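Local coordinates for protein BlEst2 (Bacillus licheniformis, PDB 6WPX) that probably hydrolyses ester bonds as an esterase or lipase, with its C-terminal domain having an autoinhibitory effect, at residues A[120-131]-A[178-188]; A[236-246]-A[274-282]. All coordinates share one frame; numbering follows the deposited sequence.

Overall arrangement
Contact 1 lies within the alpha/beta-hydrolase part of the chain; contact 2 joins the edge of its sheet to the loop that leads on to the C-terminal beta strands. Their centres are about 16 Å apart. Contact 1 packs helix 121-131, which comes straight after strand 113-118, against helix 181-191; in this fold such a strand-to-helix corner usually carries the catalytic nucleophile. In contact 2 the loop after helix 260-267 passes strand 245-246. The two contacts touch: Gln126 NE2 lies 2.8 Å from Tyr243 OH, probably a hydrogen bond, and Leu241 CD2 packs 3.5 Å from Arg188 CZ. The turn before strand 245-246 thus rests on both helices.

Contact 1. Residues A[120-131]-A[178-188]; sequences KGGIDSQSALIH and SLQTGFMKSFR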
loop_
_atom_site.group_PDB
_atom_site.type_symbol
_atom_site.label_atom_id
_atom_site.label_comp_id
_atom_site.label_asym_id
_atom_site.label_seq_id
_atom_site.Cartn_x
_atom_site.Cartn_y
_atom_site.Cartn_z
ATOM N N LYS A 120 7.467 -4.175 -3.396
ATOM C CA LYS A 120 7.093 -5.563 -3.611
ATOM C C LYS A 120 8.307 -6.501 -3.847
ATOM O O LYS A 120 8.208 -7.707 -3.606
ATOM C CB LYS A 120 6.081 -5.662 -4.769
ATOM C CG LYS A 120 5.628 -7.094 -5.026
ATOM C CD LYS A 120 4.528 -7.194 -6.103
ATOM C CE LYS A 120 4.376 -8.644 -6.503
ATOM N NZ LYS A 120 5.480 -9.037 -7.409
ATOM N N GLY A 121 9.418 -5.949 -4.346
ATOM C CA GLY A 121 10.640 -6.719 -4.550
ATOM C C GLY A 121 11.098 -7.441 -3.289
ATOM O O GLY A 121 11.697 -8.497 -3.398
ATOM N N GLY A 122 10.814 -6.886 -2.100
ATOM C CA GLY A 122 11.177 -7.510 -0.819
ATOM C C GLY A 122 10.381 -8.776 -0.555
ATOM O O GLY A 122 10.879 -9.703 0.090
ATOM N N ILE A 123 9.130 -8.818 -1.051
ATOM C CA ILE A 123 8.209 -9.963 -0.941
ATOM C C ILE A 123 8.636 -11.025 -1.958
ATOM O O ILE A 123 8.731 -12.195 -1.591
ATOM C CB ILE A 123 6.713 -9.580 -1.117
ATOM C CG1 ILE A 123 6.278 -8.442 -0.147
ATOM C CG2 ILE A 123 5.808 -10.821 -0.945
ATOM C CD1 ILE A 123 4.901 -7.811 -0.619
ATOM N N ASP A 124 8.908 -10.614 -3.225
ATOM C CA ASP A 124 9.392 -11.527 -4.279
ATOM C C ASP A 124 10.690 -12.186 -3.785
ATOM O O ASP A 124 10.941 -13.360 -4.050
ATOM C CB ASP A 124 9.707 -10.746 -5.572
ATOM C CG ASP A 124 8.556 -9.984 -6.192
ATOM O OD1 ASP A 124 7.379 -10.311 -5.875
ATOM O OD2 ASP A 124 8.820 -9.126 -7.060
ATOM N N SER A 125 11.515 -11.401 -3.077
ATOM C CA SER A 125 12.784 -11.867 -2.522
ATOM C C SER A 125 12.587 -12.988 -1.539
ATOM O O SER A 125 13.258 -14.016 -1.660
ATOM C CB SER A 125 13.559 -10.718 -1.888
ATOM O OG SER A 125 13.987 -9.869 -2.938
ATOM N N GLN A 126 11.655 -12.816 -0.589
ATOM C CA GLN A 126 11.361 -13.842 0.420
ATOM C C GLN A 126 10.810 -15.059 -0.211
ATOM O O GLN A 126 11.174 -16.152 0.195
ATOM C CB GLN A 126 10.365 -13.354 1.460
ATOM C CG GLN A 126 10.997 -12.748 2.663
ATOM C CD GLN A 126 10.093 -12.911 3.860
ATOM O OE1 GLN A 126 8.896 -12.637 3.790
ATOM N NE2 GLN A 126 10.651 -13.315 4.990
ATOM N N SER A 127 9.911 -14.882 -1.187
ATOM C CA SER A 127 9.331 -15.998 -1.916
ATOM C C SER A 127 10.450 -16.787 -2.602
ATOM O O SER A 127 10.465 -18.009 -2.492
ATOM C CB SER A 127 8.326 -15.499 -2.944
ATOM O OG SER A 127 7.928 -16.574 -3.772
ATOM N N ALA A 128 11.388 -16.091 -3.295
ATOM C CA ALA A 128 12.515 -16.744 -3.965
ATOM C C ALA A 128 13.290 -17.581 -2.965
ATOM O O ALA A 128 13.498 -18.765 -3.203
ATOM C CB ALA A 128 13.451 -15.706 -4.590
ATOM N N LEU A 129 13.649 -17.004 -1.824
ATOM C CA LEU A 129 14.461 -17.715 -0.832
ATOM C C LEU A 129 13.753 -18.833 -0.095
ATOM O O LEU A 129 14.315 -19.913 0.048
ATOM C CB LEU A 129 15.040 -16.714 0.165
ATOM C CG LEU A 129 16.404 -16.138 -0.215
ATOM C CD1 LEU A 129 16.326 -15.254 -1.411
ATOM C CD2 LEU A 129 16.947 -15.338 0.898
ATOM N N ILE A 130 12.543 -18.560 0.409
ATOM C CA ILE A 130 11.817 -19.515 1.230
ATOM C C ILE A 130 11.027 -20.546 0.407
ATOM O O ILE A 130 11.186 -21.737 0.626
ATOM C CB ILE A 130 10.942 -18.732 2.251
ATOM C CG1 ILE A 130 11.867 -18.014 3.287
ATOM C CG2 ILE A 130 9.888 -19.654 2.921
ATOM C CD1 ILE A 130 11.276 -16.886 4.092
ATOM N N HIS A 131 10.184 -20.101 -0.512
ATOM C CA HIS A 131 9.322 -20.989 -1.286
ATOM C C HIS A 131 9.973 -21.514 -2.580
ATOM O O HIS A 131 9.466 -22.468 -3.167
ATOM C CB HIS A 131 7.970 -20.309 -1.548
ATOM C CG HIS A 131 7.295 -19.860 -0.285
ATOM N ND1 HIS A 131 6.862 -20.769 0.667
ATOM C CD2 HIS A 131 7.025 -18.612 0.155
ATOM C CE1 HIS A 131 6.310 -20.054 1.630
ATOM N NE2 HIS A 131 6.385 -18.751 1.369
ATOM N N SER A 178 -1.823 -9.342 -5.151
ATOM C CA SER A 178 -1.013 -10.038 -4.144
ATOM C C SER A 178 -0.597 -9.117 -2.998
ATOM O O SER A 178 -0.144 -9.612 -1.976
ATOM C CB SER A 178 0.208 -10.706 -4.771
ATOM O OG SER A 178 1.215 -9.774 -5.135
ATOM N N LEU A 179 -0.761 -7.792 -3.163
ATOM C CA LEU A 179 -0.421 -6.788 -2.154
ATOM C C LEU A 179 -1.560 -6.484 -1.163
ATOM O O LEU A 179 -1.326 -5.776 -0.180
ATOM C CB LEU A 179 0.088 -5.500 -2.816
ATOM C CG LEU A 179 1.434 -5.629 -3.568
ATOM C CD1 LEU A 179 1.747 -4.356 -4.297
ATOM C CD2 LEU A 179 2.563 -5.974 -2.611
ATOM N N GLN A 180 -2.775 -7.013 -1.402
ATOM C CA GLN A 180 -3.892 -6.818 -0.459
ATOM C C GLN A 180 -3.478 -7.370 0.912
ATOM O O GLN A 180 -2.770 -8.383 0.981
ATOM C CB GLN A 180 -5.155 -7.536 -0.940
ATOM C CG GLN A 180 -5.738 -6.893 -2.183
ATOM C CD GLN A 180 -6.849 -7.713 -2.761
ATOM O OE1 GLN A 180 -8.041 -7.477 -2.500
ATOM N NE2 GLN A 180 -6.487 -8.686 -3.593
ATOM N N THR A 181 -3.878 -6.692 1.990
ATOM C CA THR A 181 -3.463 -7.083 3.347
ATOM C C THR A 181 -3.981 -8.464 3.741
ATOM O O THR A 181 -3.316 -9.168 4.494
ATOM C CB THR A 181 -3.817 -6.015 4.388
ATOM O OG1 THR A 181 -5.224 -5.817 4.388
ATOM C CG2 THR A 181 -3.103 -4.709 4.149
ATOM N N GLY A 182 -5.153 -8.842 3.235
ATOM C CA GLY A 182 -5.708 -10.164 3.521
ATOM C C GLY A 182 -4.838 -11.243 2.904
ATOM O O GLY A 182 -4.537 -12.245 3.549
ATOM N N PHE A 183 -4.431 -11.031 1.636
ATOM C CA PHE A 183 -3.568 -11.951 0.874
ATOM C C PHE A 183 -2.190 -12.004 1.538
ATOM O O PHE A 183 -1.637 -13.085 1.712
ATOM C CB PHE A 183 -3.409 -11.434 -0.570
ATOM C CG PHE A 183 -2.845 -12.440 -1.542
ATOM C CD1 PHE A 183 -1.471 -12.626 -1.658
ATOM C CD2 PHE A 183 -3.688 -13.219 -2.335
ATOM C CE1 PHE A 183 -0.949 -13.558 -2.565
ATOM C CE2 PHE A 183 -3.163 -14.139 -3.251
ATOM C CZ PHE A 183 -1.792 -14.289 -3.368
ATOM N N MET A 184 -1.641 -10.840 1.919
ATOM C CA MET A 184 -0.346 -10.815 2.582
ATOM C C MET A 184 -0.397 -11.433 3.963
ATOM O O MET A 184 0.591 -12.029 4.360
ATOM C CB MET A 184 0.267 -9.407 2.590
ATOM C CG MET A 184 0.786 -8.973 1.209
ATOM S SD MET A 184 1.964 -10.115 0.454
ATOM C CE MET A 184 3.265 -10.148 1.685
ATOM N N LYS A 185 -1.554 -11.374 4.676
ATOM C CA LYS A 185 -1.670 -12.019 5.998
ATOM C C LYS A 185 -1.492 -13.534 5.848
ATOM O O LYS A 185 -0.777 -14.156 6.632
ATOM C CB LYS A 185 -3.009 -11.674 6.679
ATOM C CG LYS A 185 -3.206 -12.301 8.072
ATOM C CD LYS A 185 -2.536 -11.508 9.174
ATOM C CE LYS A 185 -2.669 -12.141 10.541
ATOM N NZ LYS A 185 -3.966 -11.816 11.182
ATOM N N SER A 186 -2.112 -14.102 4.806
ATOM C CA SER A 186 -2.014 -15.515 4.458
ATOM C C SER A 186 -0.562 -15.827 4.016
ATOM O O SER A 186 0.006 -16.805 4.488
ATOM C CB SER A 186 -3.002 -15.834 3.349
ATOM O OG SER A 186 -2.852 -17.152 2.854
ATOM N N PHE A 187 0.059 -14.975 3.155
ATOM C CA PHE A 187 1.455 -15.164 2.732
ATOM C C PHE A 187 2.359 -15.184 3.968
ATOM O O PHE A 187 3.192 -16.071 4.078
ATOM C CB PHE A 187 1.921 -14.079 1.733
ATOM C CG PHE A 187 3.362 -14.259 1.287
ATOM C CD1 PHE A 187 3.693 -15.167 0.282
ATOM C CD2 PHE A 187 4.393 -13.553 1.905
ATOM C CE1 PHE A 187 5.033 -15.363 -0.096
ATOM C CE2 PHE A 187 5.725 -13.755 1.533
ATOM C CZ PHE A 187 6.037 -14.639 0.524
ATOM N N ARG A 188 2.150 -14.250 4.924
ATOM C CA ARG A 188 2.897 -14.196 6.192
ATOM C C ARG A 188 2.753 -15.522 6.944
ATOM O O ARG A 188 3.752 -16.098 7.382
ATOM C CB ARG A 188 2.400 -13.030 7.083
ATOM C CG ARG A 188 2.767 -11.635 6.569
ATOM C CD ARG A 188 4.076 -11.077 7.147
ATOM N NE ARG A 188 5.196 -11.962 6.841
ATOM C CZ ARG A 188 5.822 -12.010 5.674
ATOM N NH1 ARG A 188 6.759 -12.914 5.459
ATOM N NH2 ARG A 188 5.533 -11.133 4.718
HETATM O O HOH W 1 7.344 -10.746 2.584
#
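Phe187 is the knob of this helix pair, its ring seated among Ile123, Gln126, Ser127 and His131. With CG anti to the backbone N (chi1 180°), the ring bridges helices whose axes, over these short segments, come no closer than 12.7 Å and run 29° from parallel. Ile123 CG2 lies over one face in a CH-pi contact, 4.2 Å from the ring centroid, while His131 meets Phe187 obliquely. Ile123 CD1 continues the apolar layer, 3.6 Å from Leu179 CD2 and tip to tip with the Met184 methyl, CE, at 3.7 Å. Arg188 NH1 donates to Gln126 OE1 over 2.7 Å, on an in-plane lone pair but bent (142°), and also forms a salt bridge with Asp192, which probably offsets its charge. A water bridges OE1 to Arg188 NH2, and NE2 bonds Tyr243 OH, using both ends of the amide. A leucine in place of Gln126 would probably cost Arg188 NH1 one of its two acceptors and Tyr243 its amide partner. Lys120 lies against Leu179, its NZ salt-bridged to Asp124. Helix 121-131 probably follows the nucleophile elbow of an alpha/beta-hydrolase; Met91 of helix 91-109 packs on Ile123, Met184 and Phe187, and Tyr202 of strand 201-205 touches Gln126.

Contact 2. Residues A[236-246]-A[274-282]; sequences EKNARLPYATN and QANANETAA
Thr280 and Glu236 face each other across the contact, and the threonine hydroxyl OG1 donates to the syn lone pair of Glu236 OE1 over 2.6 Å. Arg240 NE forms a salt bridge to that oxygen from above the carboxylate plane, while its NH2 is held by Leu247 O and the methyl CG2 of Thr280 lies over a guanidinium face. Lys237 runs antiparallel alongside Thr280; bent at chi2 and chi3, its chain brings NZ to Thr280 O (2.8 Å) and OG1 (2.9 Å). A small, forked residue with both hydroxyl and methyl suits this spot. Further along, the carboxamide of Asn278 is turned to the backbone of Asn246 (chi1 70°): ND2 gives a straight bond to Asn246 O (2.9 Å, 163°), and OD1 takes a more bent one from Asn246 N. Asn246 replies with ND2 donating to Asn278 O at 2.8 Å and also to Leu241 O, in the type I turn 241-244, while its OD1 takes Leu241 N and is bonded to Thr204. Thr245 OG1 donates to Asn276 O from above the carbonyl plane, 2.7 Å away, and also bonds Lys201. Strand 245-246 pairs with strand 201-205 through Thr245, and residues 274-282 run past this outermost strand toward strand 290-297.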
loop_
_atom_site.group_PDB
_atom_site.type_symbol
_atom_site.label_atom_id
_atom_site.label_comp_id
_atom_site.label_asym_id
_atom_site.label_seq_id
_atom_site.Cartn_x
_atom_site.Cartn_y
_atom_site.Cartn_z
ATOM N N GLU A 236 4.748 2.039 8.240
ATOM C CA GLU A 236 5.945 1.538 8.916
ATOM C C GLU A 236 5.658 0.129 9.495
ATOM O O GLU A 236 6.476 -0.779 9.338
ATOM C CB GLU A 236 6.380 2.541 10.008
ATOM C CG GLU A 236 7.510 2.039 10.892
ATOM C CD GLU A 236 7.127 1.198 12.097
ATOM O OE1 GLU A 236 7.986 0.443 12.591
ATOM O OE2 GLU A 236 5.959 1.277 12.538
ATOM N N LYS A 237 4.494 -0.053 10.152
ATOM C CA LYS A 237 4.144 -1.363 10.718
ATOM C C LYS A 237 4.054 -2.466 9.645
ATOM O O LYS A 237 4.476 -3.598 9.897
ATOM C CB LYS A 237 2.861 -1.298 11.565
ATOM C CG LYS A 237 3.083 -0.633 12.937
ATOM C CD LYS A 237 3.867 -1.534 13.924
ATOM C CE LYS A 237 4.712 -0.738 14.885
ATOM N NZ LYS A 237 5.675 -1.599 15.620
ATOM N N ASN A 238 3.552 -2.128 8.438
ATOM C CA ASN A 238 3.444 -3.125 7.389
ATOM C C ASN A 238 4.736 -3.340 6.627
ATOM O O ASN A 238 4.795 -4.266 5.838
ATOM C CB ASN A 238 2.277 -2.797 6.439
ATOM C CG ASN A 238 0.915 -3.013 7.068
ATOM O OD1 ASN A 238 0.771 -3.122 8.279
ATOM N ND2 ASN A 238 -0.103 -3.154 6.256
ATOM N N ALA A 239 5.781 -2.531 6.894
ATOM C CA ALA A 239 7.097 -2.660 6.251
ATOM C C ALA A 239 8.047 -3.569 7.045
ATOM O O ALA A 239 9.210 -3.768 6.647
ATOM C CB ALA A 239 7.721 -1.286 6.053
ATOM N N ARG A 240 7.552 -4.143 8.160
ATOM C CA ARG A 240 8.378 -4.946 9.075
ATOM C C ARG A 240 8.148 -6.444 8.982
ATOM O O ARG A 240 7.106 -6.876 8.473
ATOM C CB ARG A 240 8.137 -4.502 10.547
ATOM C CG ARG A 240 8.273 -3.014 10.801
ATOM C CD ARG A 240 9.536 -2.444 10.159
ATOM N NE ARG A 240 9.779 -1.082 10.598
ATOM C CZ ARG A 240 10.921 -0.434 10.433
ATOM N NH1 ARG A 240 11.948 -1.024 9.826
ATOM N NH2 ARG A 240 11.045 0.808 10.859
ATOM N N LEU A 241 9.129 -7.223 9.489
ATOM C CA LEU A 241 9.070 -8.669 9.634
ATOM C C LEU A 241 9.356 -8.995 11.116
ATOM O O LEU A 241 10.234 -8.360 11.722
ATOM C CB LEU A 241 10.051 -9.413 8.714
ATOM C CG LEU A 241 9.754 -9.373 7.211
ATOM C CD1 LEU A 241 10.962 -9.880 6.423
ATOM C CD2 LEU A 241 8.532 -10.217 6.876
ATOM N N PRO A 242 8.618 -9.957 11.721
ATOM C CA PRO A 242 8.786 -10.211 13.170
ATOM C C PRO A 242 10.164 -10.676 13.641
ATOM O O PRO A 242 10.547 -10.362 14.764
ATOM C CB PRO A 242 7.704 -11.263 13.486
ATOM C CG PRO A 242 7.326 -11.851 12.181
ATOM C CD PRO A 242 7.539 -10.781 11.145
ATOM N N TYR A 243 10.911 -11.378 12.795
ATOM C CA TYR A 243 12.231 -11.939 13.121
ATOM C C TYR A 243 13.347 -11.102 12.498
ATOM O O TYR A 243 14.505 -11.502 12.559
ATOM C CB TYR A 243 12.321 -13.368 12.551
ATOM C CG TYR A 243 11.627 -13.475 11.207
ATOM C CD1 TYR A 243 12.258 -13.058 10.035
ATOM C CD2 TYR A 243 10.314 -13.932 11.114
ATOM C CE1 TYR A 243 11.599 -13.088 8.811
ATOM C CE2 TYR A 243 9.648 -13.968 9.895
ATOM C CZ TYR A 243 10.294 -13.537 8.749
ATOM O OH TYR A 243 9.667 -13.592 7.544
ATOM N N ALA A 244 13.001 -9.996 11.825
ATOM C CA ALA A 244 14.027 -9.196 11.163
ATOM C C ALA A 244 14.646 -8.159 12.091
ATOM O O ALA A 244 14.091 -7.845 13.153
ATOM C CB ALA A 244 13.419 -8.483 9.960
ATOM N N THR A 245 15.792 -7.603 11.668
ATOM C CA THR A 245 16.358 -6.433 12.310
ATOM C C THR A 245 15.556 -5.328 11.640
ATOM O O THR A 245 15.689 -5.082 10.440
ATOM C CB THR A 245 17.847 -6.283 12.053
ATOM O OG1 THR A 245 18.526 -7.346 12.708
ATOM C CG2 THR A 245 18.379 -4.945 12.569
ATOM N N ASN A 246 14.631 -4.750 12.389
ATOM C CA ASN A 246 13.749 -3.727 11.852
ATOM C C ASN A 246 14.347 -2.381 12.204
ATOM O O ASN A 246 14.228 -1.914 13.344
ATOM C CB ASN A 246 12.342 -3.925 12.417
ATOM C CG ASN A 246 11.730 -5.206 11.937
ATOM O OD1 ASN A 246 11.553 -5.420 10.734
ATOM N ND2 ASN A 246 11.353 -6.071 12.862
ATOM N N GLN A 274 26.342 -8.301 12.098
ATOM C CA GLN A 274 25.601 -9.435 12.667
ATOM C C GLN A 274 24.682 -8.792 13.691
ATOM O O GLN A 274 25.154 -8.263 14.679
ATOM C CB GLN A 274 26.526 -10.461 13.379
ATOM C CG GLN A 274 27.479 -11.318 12.532
ATOM C CD GLN A 274 27.103 -11.567 11.097
ATOM O OE1 GLN A 274 26.064 -12.144 10.786
ATOM N NE2 GLN A 274 27.945 -11.136 10.203
ATOM N N ALA A 275 23.391 -8.749 13.419
ATOM C CA ALA A 275 22.446 -8.082 14.315
ATOM C C ALA A 275 21.343 -8.996 14.751
ATOM O O ALA A 275 21.044 -9.985 14.083
ATOM C CB ALA A 275 21.859 -6.843 13.637
ATOM N N ASN A 276 20.702 -8.644 15.849
ATOM C CA ASN A 276 19.583 -9.407 16.366
ATOM C C ASN A 276 18.283 -8.820 15.861
ATOM O O ASN A 276 18.256 -7.682 15.383
ATOM C CB ASN A 276 19.612 -9.395 17.891
ATOM C CG ASN A 276 20.857 -10.010 18.437
ATOM O OD1 ASN A 276 21.086 -11.210 18.303
ATOM N ND2 ASN A 276 21.724 -9.181 18.975
ATOM N N ALA A 277 17.199 -9.602 15.969
ATOM C CA ALA A 277 15.863 -9.169 15.634
ATOM C C ALA A 277 15.435 -8.133 16.663
ATOM O O ALA A 277 15.888 -8.177 17.809
ATOM C CB ALA A 277 14.910 -10.349 15.682
ATOM N N ASN A 278 14.586 -7.196 16.252
ATOM C CA ASN A 278 14.032 -6.189 17.152
ATOM C C ASN A 278 12.664 -5.787 16.655
ATOM O O ASN A 278 12.397 -5.846 15.454
ATOM C CB ASN A 278 14.939 -4.956 17.268
ATOM C CG ASN A 278 14.978 -4.125 16.011
ATOM O OD1 ASN A 278 15.651 -4.474 15.045
ATOM N ND2 ASN A 278 14.214 -3.036 15.980
ATOM N N GLU A 279 11.825 -5.325 17.578
ATOM C CA GLU A 279 10.495 -4.828 17.290
ATOM C C GLU A 279 10.512 -3.308 17.406
ATOM O O GLU A 279 11.354 -2.752 18.104
ATOM C CB GLU A 279 9.515 -5.421 18.313
ATOM C CG GLU A 279 8.181 -5.766 17.692
ATOM C CD GLU A 279 7.060 -6.148 18.639
ATOM O OE1 GLU A 279 7.347 -6.622 19.765
ATOM O OE2 GLU A 279 5.882 -5.999 18.233
ATOM N N THR A 280 9.615 -2.627 16.711
ATOM C CA THR A 280 9.528 -1.169 16.787
ATOM C C THR A 280 8.359 -0.836 17.706
ATOM O O THR A 280 7.436 -1.635 17.845
ATOM C CB THR A 280 9.454 -0.549 15.376
ATOM O OG1 THR A 280 8.356 -1.128 14.683
ATOM C CG2 THR A 280 10.748 -0.769 14.554
ATOM N N ALA A 281 8.395 0.341 18.341
ATOM C CA ALA A 281 7.386 0.771 19.309
ATOM C C ALA A 281 6.042 1.174 18.707
ATOM O O ALA A 281 5.992 1.871 17.688
ATOM C CB ALA A 281 7.935 1.882 20.175
ATOM N N ALA A 282 4.947 0.691 19.333
ATOM C CA ALA A 282 3.567 0.936 18.909
ATOM C C ALA A 282 3.176 2.402 19.063
ATOM O O ALA A 282 3.103 3.123 18.070
ATOM C CB ALA A 282 2.618 0.055 19.701
HETATM O O HOH W 2 10.065 -7.833 15.779
#